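Local coordinates for protein beta-mannosidase (Hypocrea lixii, PDB 4UOJ) that probably hydrolyses terminal beta-linked mannose residues from the non-reducing ends of oligosaccharides, as a family 2 glycoside hydrolase, at residues A[875-880]-A[904-909]. Residues are numbered along the deposited sequence; the frame is centred on the assembly and turned at random.
Sequences FTVEAT and FVLRPG
Leu906 reaches from its strand toward Val877 and Ala879, and these three aliphatic residues make the tightly packed half of the contact. One methyl does most of the work: Leu906 CD1 lies 3.7 Å from Val877 CG1, the two side chains crossing at about a right angle. Val877 offers that branch because CG1 is turned anti to its backbone N (chi1 -165°) and stands beside its own carbonyl carbon. Next along the strand facing Leu906, the single methyl of Ala879 meets the leucine stem, CB to CB 4.0 Å; so short a side chain suits a place where the backbones draw together. The strands belong to opposing sheets of the C-terminal Ig-fold domain, a beta-sandwich: 874-879 is an inner strand of one sheet, 904-906 an edge strand of the other. Their short axes pass 8.2 Å apart at 58°, and Val877, touching Thr887 and Leu889 as well, belongs to the core between the sheets. Beyond Leu906 the backbone of 907-909 turns toward that of 879-880, and polar backbone groups take over. Gly909 N donates to Ala879 O over 3.1 Å, with a C=O...N angle of 173°, while Pro908 CA brings a C-H to the same oxygen, also at 3.1 Å. The proline has no N-H of its own to satisfy here, and Gly909 adopts a positive phi that is easy for a residue without a side chain. A water accepts from Ala879 N at 2.7 Å and can donate to Arg907 O, bridging the two backbones. At the looser, more solvent-accessible side, the extended chain of Glu878 brings OE2 to 3.6 Å from Gly909 CA; its carboxylate suits this partly exposed margin, and the Glu878 side chain also touches Lys911.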
# COMPACT_ATOMS: atom_id res chain seq x y z
N PHE A 875 -15.61 -25.82 -7.67
CA PHE A 875 -15.38 -26.15 -9.07
C PHE A 875 -14.47 -27.38 -9.03
O PHE A 875 -13.56 -27.43 -8.20
CB PHE A 875 -14.67 -25.00 -9.81
CG PHE A 875 -15.52 -23.80 -10.12
CD1 PHE A 875 -16.27 -23.74 -11.28
CD2 PHE A 875 -15.57 -22.71 -9.26
CE1 PHE A 875 -17.08 -22.64 -11.56
CE2 PHE A 875 -16.37 -21.61 -9.54
CZ PHE A 875 -17.14 -21.58 -10.68
N THR A 876 -14.74 -28.38 -9.86
CA THR A 876 -13.87 -29.54 -9.96
C THR A 876 -13.13 -29.44 -11.29
O THR A 876 -13.74 -29.27 -12.34
CB THR A 876 -14.62 -30.86 -9.76
OG1 THR A 876 -15.20 -30.87 -8.45
CG2 THR A 876 -13.70 -32.07 -9.91
N VAL A 877 -11.80 -29.46 -11.20
CA VAL A 877 -10.92 -29.36 -12.36
C VAL A 877 -10.17 -30.69 -12.48
O VAL A 877 -9.50 -31.10 -11.54
CB VAL A 877 -9.93 -28.17 -12.30
CG1 VAL A 877 -9.32 -27.92 -13.67
CG2 VAL A 877 -10.60 -26.91 -11.78
N GLU A 878 -10.30 -31.32 -13.63
CA GLU A 878 -9.60 -32.55 -13.91
C GLU A 878 -8.92 -32.53 -15.27
O GLU A 878 -9.55 -32.24 -16.27
CB GLU A 878 -10.55 -33.75 -13.81
CG GLU A 878 -9.86 -35.11 -13.85
CD GLU A 878 -10.78 -36.31 -13.92
OE1 GLU A 878 -12.02 -36.13 -14.04
OE2 GLU A 878 -10.25 -37.45 -13.86
N ALA A 879 -7.65 -32.89 -15.26
CA ALA A 879 -6.87 -33.17 -16.44
C ALA A 879 -7.02 -34.63 -16.81
O ALA A 879 -6.77 -35.51 -16.05
CB ALA A 879 -5.42 -32.84 -16.18
N THR A 880 -7.45 -34.86 -18.01
CA THR A 880 -7.88 -36.14 -18.44
C THR A 880 -6.84 -36.89 -19.26
O THR A 880 -6.66 -38.06 -19.09
CB THR A 880 -9.24 -35.92 -19.12
OG1 THR A 880 -10.26 -36.12 -18.16
CG2 THR A 880 -9.47 -36.77 -20.33
N PHE A 904 -1.88 -23.55 -11.32
CA PHE A 904 -1.33 -24.77 -10.69
C PHE A 904 -1.09 -25.90 -11.70
O PHE A 904 -1.59 -25.87 -12.81
CB PHE A 904 -2.26 -25.26 -9.56
CG PHE A 904 -3.71 -25.38 -9.94
CD1 PHE A 904 -4.18 -26.50 -10.59
CD2 PHE A 904 -4.62 -24.37 -9.63
CE1 PHE A 904 -5.53 -26.60 -10.96
CE2 PHE A 904 -5.97 -24.46 -10.00
CZ PHE A 904 -6.42 -25.57 -10.68
N VAL A 905 -0.31 -26.89 -11.28
CA VAL A 905 -0.02 -28.08 -12.05
C VAL A 905 -1.09 -29.12 -11.71
O VAL A 905 -1.44 -29.28 -10.55
CB VAL A 905 1.43 -28.60 -11.79
CG1 VAL A 905 1.70 -29.92 -12.51
CG2 VAL A 905 2.47 -27.56 -12.21
N LEU A 906 -1.60 -29.80 -12.73
CA LEU A 906 -2.55 -30.91 -12.60
C LEU A 906 -2.00 -32.16 -13.29
O LEU A 906 -1.65 -32.11 -14.47
CB LEU A 906 -3.91 -30.56 -13.23
CG LEU A 906 -5.02 -30.05 -12.34
CD1 LEU A 906 -6.31 -29.96 -13.13
CD2 LEU A 906 -5.26 -30.95 -11.17
N ARG A 907 -1.95 -33.27 -12.56
CA ARG A 907 -1.54 -34.58 -13.07
C ARG A 907 -2.83 -35.27 -13.50
O ARG A 907 -3.86 -35.00 -12.89
CB ARG A 907 -0.84 -35.38 -11.96
CG ARG A 907 0.52 -34.83 -11.55
CD ARG A 907 1.02 -35.43 -10.25
NE ARG A 907 1.38 -36.84 -10.43
CZ ARG A 907 1.93 -37.60 -9.51
NH1 ARG A 907 2.21 -37.11 -8.31
NH2 ARG A 907 2.23 -38.87 -9.79
N PRO A 908 -2.82 -36.12 -14.55
CA PRO A 908 -4.08 -36.74 -14.98
C PRO A 908 -4.74 -37.61 -13.91
O PRO A 908 -4.06 -38.33 -13.18
CB PRO A 908 -3.68 -37.56 -16.22
CG PRO A 908 -2.21 -37.77 -16.09
CD PRO A 908 -1.69 -36.55 -15.40
N GLY A 909 -6.07 -37.52 -13.83
CA GLY A 909 -6.86 -38.28 -12.87
C GLY A 909 -7.01 -37.66 -11.48
O GLY A 909 -7.89 -38.06 -10.72
O HOH W 1 -6.32 -33.82 -13.14